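Local coordinates for uncharacterized protein (PDB 5BNF) that belongs to the ADP-ribosyl cyclase family as porcine CD38, a disulfide-bonded protein with a helical part and a part built on a parallel beta-sheet, at residues C71-F76 with K92-L97; E177-Q182 with Q214-G219; T188-V193 with T225-Y230. All blocks are in the same frame, centred on the assembly; numbering follows the deposited sequence.

Contact 1. Residues C71-F76 with K92-L97; sequences CDKTVF and KGLFTL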
loop_
_atom_site.group_PDB
_atom_site.type_symbol
_atom_site.label_atom_id
_atom_site.label_comp_id
_atom_site.label_asym_id
_atom_site.label_seq_id
_atom_site.Cartn_x
_atom_site.Cartn_y
_atom_site.Cartn_z
ATOM N N CYS A 71 -15.600 -2.209 -7.392
ATOM C CA CYS A 71 -16.133 -1.688 -6.151
ATOM C C CYS A 71 -16.408 -2.868 -5.238
ATOM O O CYS A 71 -16.581 -3.991 -5.709
ATOM C CB CYS A 71 -17.419 -0.916 -6.417
ATOM S SG CYS A 71 -17.166 0.458 -7.580
ATOM N N ASP A 72 -16.427 -2.616 -3.935
ATOM C CA ASP A 72 -16.693 -3.663 -2.955
ATOM C C ASP A 72 -15.536 -4.635 -2.826
ATOM O O ASP A 72 -15.532 -5.485 -1.940
ATOM C CB ASP A 72 -17.948 -4.446 -3.347
ATOM C CG ASP A 72 -19.206 -3.605 -3.296
ATOM O OD1 ASP A 72 -19.104 -2.373 -3.115
ATOM O OD2 ASP A 72 -20.304 -4.183 -3.441
ATOM N N LYS A 73 -14.553 -4.507 -3.705
ATOM C CA LYS A 73 -13.404 -5.402 -3.705
ATOM C C LYS A 73 -12.174 -4.890 -2.953
ATOM O O LYS A 73 -11.314 -5.681 -2.567
ATOM C CB LYS A 73 -13.026 -5.728 -5.147
ATOM C CG LYS A 73 -14.118 -6.442 -5.927
ATOM C CD LYS A 73 -14.048 -7.949 -5.735
ATOM C CE LYS A 73 -15.339 -8.497 -5.144
ATOM N NZ LYS A 73 -16.533 -8.205 -5.999
ATOM N N THR A 74 -12.098 -3.578 -2.737
ATOM C CA THR A 74 -10.970 -2.973 -2.028
ATOM C C THR A 74 -10.845 -3.430 -0.581
ATOM O O THR A 74 -11.755 -3.244 0.229
ATOM C CB THR A 74 -11.067 -1.451 -2.033
ATOM O OG1 THR A 74 -11.078 -0.988 -3.384
ATOM C CG2 THR A 74 -9.887 -0.846 -1.312
ATOM N N VAL A 75 -9.692 -4.000 -0.262
ATOM C CA VAL A 75 -9.415 -4.499 1.076
ATOM C C VAL A 75 -8.116 -3.945 1.644
ATOM O O VAL A 75 -7.131 -3.782 0.927
ATOM C CB VAL A 75 -9.334 -6.026 1.067
ATOM C CG1 VAL A 75 -8.978 -6.541 2.442
ATOM C CG2 VAL A 75 -10.673 -6.602 0.610
ATOM N N PHE A 76 -8.131 -3.658 2.944
ATOM C CA PHE A 76 -6.968 -3.133 3.650
ATOM C C PHE A 76 -6.590 -4.061 4.801
ATOM O O PHE A 76 -7.456 -4.664 5.442
ATOM C CB PHE A 76 -7.272 -1.747 4.230
ATOM C CG PHE A 76 -7.417 -0.669 3.200
ATOM C CD1 PHE A 76 -6.306 -0.179 2.526
ATOM C CD2 PHE A 76 -8.664 -0.137 2.903
ATOM C CE1 PHE A 76 -6.442 0.828 1.573
ATOM C CE2 PHE A 76 -8.804 0.873 1.947
ATOM C CZ PHE A 76 -7.694 1.354 1.286
ATOM N N LYS A 92 -10.105 -13.982 -2.162
ATOM C CA LYS A 92 -9.913 -14.407 -3.544
ATOM C C LYS A 92 -10.754 -13.565 -4.493
ATOM O O LYS A 92 -11.961 -13.436 -4.307
ATOM C CB LYS A 92 -10.285 -15.882 -3.695
ATOM C CG LYS A 92 -9.176 -16.841 -3.293
ATOM C CD LYS A 92 -8.086 -16.858 -4.353
ATOM C CE LYS A 92 -6.914 -17.725 -3.935
ATOM N NZ LYS A 92 -6.549 -18.700 -5.005
ATOM N N GLY A 93 -10.112 -13.008 -5.519
ATOM C CA GLY A 93 -10.808 -12.157 -6.466
ATOM C C GLY A 93 -11.065 -10.849 -5.726
ATOM O O GLY A 93 -12.015 -10.116 -6.011
ATOM N N LEU A 94 -10.203 -10.564 -4.756
ATOM C CA LEU A 94 -10.317 -9.368 -3.934
ATOM C C LEU A 94 -8.986 -8.603 -3.938
ATOM O O LEU A 94 -7.922 -9.197 -3.794
ATOM C CB LEU A 94 -10.695 -9.784 -2.517
ATOM C CG LEU A 94 -11.612 -8.872 -1.681
ATOM C CD1 LEU A 94 -12.850 -8.493 -2.501
ATOM C CD2 LEU A 94 -11.958 -9.636 -0.420
ATOM N N PHE A 95 -9.050 -7.287 -4.108
ATOM C CA PHE A 95 -7.848 -6.477 -4.201
ATOM C C PHE A 95 -7.284 -5.775 -2.975
ATOM O O PHE A 95 -7.917 -4.879 -2.416
ATOM C CB PHE A 95 -8.039 -5.419 -5.288
ATOM C CG PHE A 95 -8.265 -5.986 -6.661
ATOM C CD1 PHE A 95 -7.218 -6.090 -7.571
ATOM C CD2 PHE A 95 -9.529 -6.424 -7.042
ATOM C CE1 PHE A 95 -7.426 -6.621 -8.845
ATOM C CE2 PHE A 95 -9.750 -6.956 -8.309
ATOM C CZ PHE A 95 -8.698 -7.056 -9.214
ATOM N N THR A 96 -6.081 -6.179 -2.568
ATOM C CA THR A 96 -5.380 -5.524 -1.467
ATOM C C THR A 96 -4.334 -4.721 -2.241
ATOM O O THR A 96 -4.120 -4.986 -3.418
ATOM C CB THR A 96 -4.683 -6.533 -0.543
ATOM O OG1 THR A 96 -3.718 -7.292 -1.284
ATOM C CG2 THR A 96 -5.700 -7.467 0.069
ATOM N N LEU A 97 -3.681 -3.747 -1.620
ATOM C CA LEU A 97 -2.695 -2.951 -2.356
ATOM C C LEU A 97 -1.673 -3.804 -3.116
ATOM O O LEU A 97 -1.312 -3.488 -4.251
ATOM C CB LEU A 97 -1.970 -1.974 -1.415
ATOM C CG LEU A 97 -0.999 -0.983 -2.069
ATOM C CD1 LEU A 97 -1.643 -0.302 -3.260
ATOM C CD2 LEU A 97 -0.573 0.055 -1.041
HETATM O O HOH W 1 -4.248 -3.342 0.797
#

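Contact 2. Residues E177-Q182 with Q214-G219; sequences EVHSLQ and QLILRG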
loop_
_atom_site.group_PDB
_atom_site.type_symbol
_atom_site.label_atom_id
_atom_site.label_comp_id
_atom_site.label_asym_id
_atom_site.label_seq_id
_atom_site.Cartn_x
_atom_site.Cartn_y
_atom_site.Cartn_z
ATOM N N GLU A 177 -4.535 6.123 4.459
ATOM C CA GLU A 177 -5.656 5.485 3.791
ATOM C C GLU A 177 -7.059 5.859 4.253
ATOM O O GLU A 177 -7.836 6.351 3.448
ATOM C CB GLU A 177 -5.462 3.968 3.812
ATOM C CG GLU A 177 -4.216 3.561 3.059
ATOM C CD GLU A 177 -3.839 2.112 3.266
ATOM O OE1 GLU A 177 -3.853 1.650 4.424
ATOM O OE2 GLU A 177 -3.512 1.437 2.273
ATOM N N VAL A 178 -7.392 5.655 5.526
ATOM C CA VAL A 178 -8.740 5.994 5.993
ATOM C C VAL A 178 -9.196 7.391 5.584
ATOM O O VAL A 178 -10.346 7.574 5.197
ATOM C CB VAL A 178 -8.894 5.927 7.539
ATOM C CG1 VAL A 178 -10.356 5.676 7.899
ATOM C CG2 VAL A 178 -8.031 4.848 8.117
ATOM N N HIS A 179 -8.297 8.368 5.676
ATOM C CA HIS A 179 -8.622 9.756 5.337
ATOM C C HIS A 179 -8.749 10.005 3.845
ATOM O O HIS A 179 -9.351 10.981 3.437
ATOM C CB HIS A 179 -7.565 10.706 5.911
ATOM C CG HIS A 179 -7.432 10.635 7.397
ATOM N ND1 HIS A 179 -8.334 11.230 8.255
ATOM C CD2 HIS A 179 -6.539 9.985 8.182
ATOM C CE1 HIS A 179 -8.003 10.948 9.501
ATOM N NE2 HIS A 179 -6.918 10.193 9.486
ATOM N N SER A 180 -8.178 9.128 3.028
ATOM C CA SER A 180 -8.255 9.305 1.584
ATOM C C SER A 180 -9.479 8.643 0.961
ATOM O O SER A 180 -9.661 8.693 -0.248
ATOM C CB SER A 180 -6.985 8.780 0.910
ATOM O OG SER A 180 -5.874 9.612 1.205
ATOM N N LEU A 181 -10.315 8.014 1.779
ATOM C CA LEU A 181 -11.522 7.383 1.252
ATOM C C LEU A 181 -12.492 8.480 0.835
ATOM O O LEU A 181 -12.706 9.443 1.571
ATOM C CB LEU A 181 -12.167 6.492 2.311
ATOM C CG LEU A 181 -11.363 5.251 2.698
ATOM C CD1 LEU A 181 -11.949 4.631 3.953
ATOM C CD2 LEU A 181 -11.380 4.261 1.553
ATOM N N GLN A 182 -13.066 8.342 -0.355
ATOM C CA GLN A 182 -14.006 9.333 -0.877
ATOM C C GLN A 182 -15.432 9.011 -0.451
ATOM O O GLN A 182 -16.003 8.021 -0.908
ATOM C CB GLN A 182 -13.958 9.354 -2.404
ATOM C CG GLN A 182 -12.598 9.630 -3.023
ATOM C CD GLN A 182 -12.233 11.096 -2.986
ATOM O OE1 GLN A 182 -11.825 11.619 -1.952
ATOM N NE2 GLN A 182 -12.392 11.772 -4.118
ATOM N N GLN A 214 -14.049 4.562 14.064
ATOM C CA GLN A 214 -15.454 4.866 13.860
ATOM C C GLN A 214 -15.706 6.382 13.806
ATOM O O GLN A 214 -16.398 6.869 12.913
ATOM C CB GLN A 214 -16.272 4.223 14.977
ATOM C CG GLN A 214 -17.647 4.840 15.182
ATOM C CD GLN A 214 -18.766 3.852 14.960
ATOM O OE1 GLN A 214 -18.810 2.793 15.586
ATOM N NE2 GLN A 214 -19.683 4.193 14.063
ATOM N N LEU A 215 -15.146 7.132 14.750
ATOM C CA LEU A 215 -15.348 8.583 14.757
ATOM C C LEU A 215 -14.819 9.219 13.481
ATOM O O LEU A 215 -15.410 10.155 12.956
ATOM C CB LEU A 215 -14.685 9.208 15.984
ATOM C CG LEU A 215 -15.561 9.355 17.237
ATOM C CD1 LEU A 215 -16.523 8.182 17.398
ATOM C CD2 LEU A 215 -14.652 9.474 18.439
ATOM N N ILE A 216 -13.704 8.709 12.977
ATOM C CA ILE A 216 -13.160 9.228 11.734
ATOM C C ILE A 216 -14.212 9.084 10.639
ATOM O O ILE A 216 -14.512 10.033 9.929
ATOM C CB ILE A 216 -11.913 8.446 11.301
ATOM C CG1 ILE A 216 -10.724 8.811 12.199
ATOM C CG2 ILE A 216 -11.633 8.708 9.825
ATOM C CD1 ILE A 216 -9.472 7.975 11.946
ATOM N N LEU A 217 -14.779 7.886 10.527
ATOM C CA LEU A 217 -15.776 7.585 9.512
ATOM C C LEU A 217 -17.123 8.284 9.668
ATOM O O LEU A 217 -17.710 8.708 8.680
ATOM C CB LEU A 217 -15.975 6.072 9.440
ATOM C CG LEU A 217 -14.714 5.363 8.951
ATOM C CD1 LEU A 217 -14.737 3.904 9.340
ATOM C CD2 LEU A 217 -14.611 5.522 7.445
ATOM N N ARG A 218 -17.624 8.396 10.895
ATOM C CA ARG A 218 -18.905 9.062 11.114
ATOM C C ARG A 218 -18.790 10.558 10.831
ATOM O O ARG A 218 -19.792 11.230 10.580
ATOM C CB ARG A 218 -19.392 8.863 12.552
ATOM C CG ARG A 218 -20.131 7.555 12.811
ATOM C CD ARG A 218 -20.629 7.503 14.252
ATOM N NE ARG A 218 -22.085 7.599 14.361
ATOM C CZ ARG A 218 -22.916 6.564 14.278
ATOM N NH1 ARG A 218 -22.443 5.339 14.089
ATOM N NH2 ARG A 218 -24.225 6.753 14.389
ATOM N N GLY A 219 -17.571 11.082 10.876
ATOM C CA GLY A 219 -17.381 12.495 10.613
ATOM C C GLY A 219 -17.760 12.804 9.182
ATOM O O GLY A 219 -18.204 13.908 8.867
#

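Contact 3. Residues T188-V193 with T225-Y230; sequences TLKAWV and TCQENY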
loop_
_atom_site.group_PDB
_atom_site.type_symbol
_atom_site.label_atom_id
_atom_site.label_comp_id
_atom_site.label_asym_id
_atom_site.label_seq_id
_atom_site.Cartn_x
_atom_site.Cartn_y
_atom_site.Cartn_z
ATOM N N THR A 188 -19.701 2.522 2.896
ATOM C CA THR A 188 -19.515 1.712 4.090
ATOM C C THR A 188 -18.109 1.176 4.207
ATOM O O THR A 188 -17.474 0.845 3.210
ATOM C CB THR A 188 -20.472 0.482 4.097
ATOM O OG1 THR A 188 -21.833 0.930 4.110
ATOM C CG2 THR A 188 -20.222 -0.396 5.315
ATOM N N LEU A 189 -17.628 1.097 5.439
ATOM C CA LEU A 189 -16.323 0.524 5.712
ATOM C C LEU A 189 -16.571 -0.530 6.771
ATOM O O LEU A 189 -17.146 -0.245 7.815
ATOM C CB LEU A 189 -15.341 1.564 6.241
ATOM C CG LEU A 189 -13.955 0.982 6.550
ATOM C CD1 LEU A 189 -12.918 2.078 6.460
ATOM C CD2 LEU A 189 -13.937 0.336 7.926
ATOM N N LYS A 190 -16.161 -1.755 6.491
ATOM C CA LYS A 190 -16.355 -2.834 7.442
ATOM C C LYS A 190 -15.012 -3.257 7.994
ATOM O O LYS A 190 -14.056 -3.447 7.246
ATOM C CB LYS A 190 -17.048 -4.018 6.760
ATOM C CG LYS A 190 -18.492 -3.728 6.379
ATOM C CD LYS A 190 -18.980 -4.610 5.243
ATOM C CE LYS A 190 -18.648 -6.078 5.470
ATOM N NZ LYS A 190 -19.175 -6.595 6.759
ATOM N N ALA A 191 -14.933 -3.395 9.309
ATOM C CA ALA A 191 -13.684 -3.805 9.924
ATOM C C ALA A 191 -13.833 -5.190 10.518
ATOM O O ALA A 191 -14.870 -5.510 11.090
ATOM C CB ALA A 191 -13.278 -2.808 11.009
ATOM N N TRP A 192 -12.804 -6.016 10.358
ATOM C CA TRP A 192 -12.806 -7.368 10.906
ATOM C C TRP A 192 -11.638 -7.474 11.876
ATOM O O TRP A 192 -10.485 -7.257 11.495
ATOM C CB TRP A 192 -12.624 -8.433 9.806
ATOM C CG TRP A 192 -13.648 -8.417 8.700
ATOM C CD1 TRP A 192 -13.532 -7.809 7.482
ATOM C CD2 TRP A 192 -14.950 -9.016 8.724
ATOM N NE1 TRP A 192 -14.681 -7.991 6.745
ATOM C CE2 TRP A 192 -15.568 -8.727 7.487
ATOM C CE3 TRP A 192 -15.656 -9.765 9.672
ATOM C CZ2 TRP A 192 -16.858 -9.164 7.172
ATOM C CZ3 TRP A 192 -16.939 -10.200 9.360
ATOM C CH2 TRP A 192 -17.525 -9.897 8.120
ATOM N N VAL A 193 -11.933 -7.782 13.134
ATOM C CA VAL A 193 -10.885 -7.946 14.130
ATOM C C VAL A 193 -10.699 -9.452 14.291
ATOM O O VAL A 193 -11.620 -10.169 14.698
ATOM C CB VAL A 193 -11.271 -7.305 15.481
ATOM C CG1 VAL A 193 -10.180 -7.540 16.503
ATOM C CG2 VAL A 193 -11.483 -5.816 15.306
ATOM N N THR A 225 -18.990 -0.608 10.426
ATOM C CA THR A 225 -19.399 -1.805 11.145
ATOM C C THR A 225 -18.128 -2.540 11.526
ATOM O O THR A 225 -17.127 -2.458 10.824
ATOM C CB THR A 225 -20.283 -2.740 10.284
ATOM O OG1 THR A 225 -19.551 -3.172 9.132
ATOM C CG2 THR A 225 -21.553 -2.018 9.843
ATOM N N CYS A 226 -18.168 -3.246 12.648
ATOM C CA CYS A 226 -17.024 -4.007 13.125
ATOM C C CYS A 226 -17.507 -5.382 13.593
ATOM O O CYS A 226 -18.515 -5.497 14.288
ATOM C CB CYS A 226 -16.367 -3.271 14.278
ATOM S SG CYS A 226 -14.857 -4.044 14.931
ATOM N N GLN A 227 -16.775 -6.417 13.213
ATOM C CA GLN A 227 -17.124 -7.777 13.568
ATOM C C GLN A 227 -15.863 -8.491 13.982
ATOM O O GLN A 227 -14.770 -8.139 13.542
ATOM C CB GLN A 227 -17.742 -8.489 12.369
ATOM C CG GLN A 227 -19.229 -8.751 12.492
ATOM C CD GLN A 227 -19.792 -9.440 11.261
ATOM O OE1 GLN A 227 -19.802 -8.870 10.169
ATOM N NE2 GLN A 227 -20.256 -10.675 11.429
ATOM N N GLU A 228 -16.023 -9.500 14.829
ATOM C CA GLU A 228 -14.892 -10.264 15.328
ATOM C C GLU A 228 -14.918 -11.689 14.786
ATOM O O GLU A 228 -15.966 -12.325 14.751
ATOM C CB GLU A 228 -14.923 -10.236 16.855
ATOM C CG GLU A 228 -15.020 -8.804 17.380
ATOM C CD GLU A 228 -14.670 -8.651 18.848
ATOM O OE1 GLU A 228 -13.698 -9.282 19.297
ATOM O OE2 GLU A 228 -15.354 -7.877 19.553
ATOM N N ASN A 229 -13.755 -12.172 14.352
ATOM C CA ASN A 229 -13.625 -13.511 13.779
ATOM C C ASN A 229 -12.355 -14.247 14.202
ATOM O O ASN A 229 -11.298 -13.639 14.352
ATOM C CB ASN A 229 -13.639 -13.424 12.251
ATOM C CG ASN A 229 -14.814 -14.146 11.642
ATOM O OD1 ASN A 229 -15.951 -13.681 11.723
ATOM N ND2 ASN A 229 -14.553 -15.301 11.041
ATOM N N TYR A 230 -12.474 -15.560 14.388
ATOM C CA TYR A 230 -11.336 -16.403 14.753
ATOM C C TYR A 230 -10.752 -16.874 13.426
ATOM O O TYR A 230 -9.749 -16.350 12.944
ATOM C CB TYR A 230 -11.782 -17.643 15.532
ATOM C CG TYR A 230 -12.751 -17.394 16.659
ATOM C CD1 TYR A 230 -12.359 -16.714 17.813
ATOM C CD2 TYR A 230 -14.062 -17.868 16.581
ATOM C CE1 TYR A 230 -13.251 -16.516 18.867
ATOM C CE2 TYR A 230 -14.958 -17.676 17.624
ATOM C CZ TYR A 230 -14.550 -17.003 18.765
ATOM O OH TYR A 230 -15.438 -16.830 19.802
HETATM O O HOH W 2 -17.866 -5.529 10.085
#

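Contact 1. Residues C71-F76 with K92-L97
Lys-73 and Val-75 of 71-76 meet Leu-94 of 92-97, and in both pairs the side chains cross at about a right angle. Leu-94 reaches across the carbonyl of Lys-73, its CD1 beside the aliphatic part of the lysine and its CD2 against the valine. CD1 of Leu-94 lies 3.5 Å from CD of Lys-73, and CG of Leu-94 lies 3.4 Å from CG2 of Val-75; both pairs are tighter than usual van der Waals contact. CG2 of Val-75 is anti to its carbonyl carbon, while CG1, anti to the backbone N (chi1 177°), sits on the side of Thr-96, whose CG2 approaches CB of Val-75 at 4.0 Å. A bend at chi2 (-87°) brings CD of Lys-73 to that leucine methyl and within 3.0 Å of Gly-93 O. CB of Lys-73 meets the Phe-95 ring at the edge, close to the ring plane.

The backbones are tied by Val-75 N to Phe-95 O at 2.9 Å, and more weakly by Phe-95 N to Lys-73 O. A water donates to Val-75 O. Residues 92-97 thus run alongside the 75-77 edge of the parallel sheet; strand 75-77, an outermost strand, has strand 153-160 as its neighbour in the sheet. Cys-71 is disulfide-bonded to Cys-152, just ahead of that strand, and Asp-72 OD1 accepts from Met-154 N. With one well-formed backbone bond and one weak one between the segments, the edge owes much to the close apolar packing of Leu-94 on Val-75 and Lys-73.

Contact 2. Residues E177-Q182 with Q214-G219
Val-178 and Ile-216 meet through the methyls that their first torsions place anti to the backbone N: CG1 of Val-178 (chi1 -155°) and CG2 of Ile-216, 3.8 Å apart. In Ile-216 the other branch, CG1, is anti to the carbonyl carbon (chi1 -73°), and CD1 continues in an extended chain (chi2 174°) to the imidazole of His-179. There CD1 comes within 4.1 Å of CE1 of His-179, with NE2 almost as near, approaching the ring obliquely. Ile-216 therefore divides its two branches between successive residues of 177-182, crossing both Val-178 and His-179 at about a right angle. At this point of the helix pair the CA atoms of His-179 and Ile-216 are 7.9 Å apart.

CG1 of Val-178 also faces Leu-217, whose CD2 lies 4.3 Å away. The same CD2 methyl is 4.5 Å from CD1 of Leu-181, a looser touch. The contact packs the C-terminal part of helix 172-180 against that of helix 208-219, two helices that accompany the parallel beta-sheet of this ADP-ribosyl cyclase family chain. Between them in sequence runs strand 186-194, and helix 208-219 is itself the crossover helix of the beta-alpha-beta unit that continues into strand 223-229. Phe-167 touches both Val-178 and Ile-216, adding an aromatic side chain to the apolar cluster, while Leu-217 also packs on Ile-222 and Phe-224. Lys-220 NZ donates to His-179 O, a polar tie beside the apolar packing.

Contact 3. Residues T188-V193 with T225-Y230
Lys-190 to Val-193 pair in parallel with Thr-225 to Glu-228, joining strand 186-194 to 223-229, an outermost strand of the four-stranded sheet. Backbone hydrogen bonds run from Thr-225 N to Leu-189 O, Ala-191 N to Thr-225 O (2.8 Å), Gln-227 N to Ala-191 O, Val-193 N to Gln-227 O and Asn-229 N to Val-193 O. The strand directions differ by 24°.

These strands are the two ends of a beta-alpha-beta crossover through helix 208-219, which packs on the face of Val-193 and Cys-226. There SG of Cys-226, anti to its backbone N (chi1 -177°), lies 3.8 Å from CG2 of Val-193 and is disulfide-bonded to Cys-205, while Glu-228 is hydrogen-bonded through OE1 to His-195 NE2 and through OE2 to Cys-205 N.

On the other face Lys-190 lies beside Thr-225, its CG 3.0 Å from OG1 of Thr-225, and a water links that hydroxyl to Ala-191 O. The indole of Trp-192 stacks on Phe-158 of strand 153-160. Trp-192 and Gln-227 point the same way, side by side: CB of Gln-227 is 3.6 Å from CE3 of Trp-192, and OE1 of Gln-227 comes obliquely within 3.2 Å of CH2 of Trp-192, the ring and amide planes 43° apart.

Overall arrangement
Contacts 1 and 3 lie at the two edges of one parallel sheet, and contact 2 joins helices packed beside it. Contact 3 is a regular hydrogen-bonded pairing at the 223-229 edge; contact 1, at the 75-77 edge, sets a loop alongside with few backbone bonds and relies more on side-chain packing. Both are only partly buried. Contact 2 is the buried one, made by apolar side chains. It shares elements with contact 3, since helix 208-219 links the strands paired there, and Leu-189 CD1 touches Leu-181 CD1 at 3.7 Å and also packs on Leu-217. Contact 1 reaches contact 2 through Phe-76, which packs on Leu-181 and Glu-177, whereas contacts 1 and 3 do not touch.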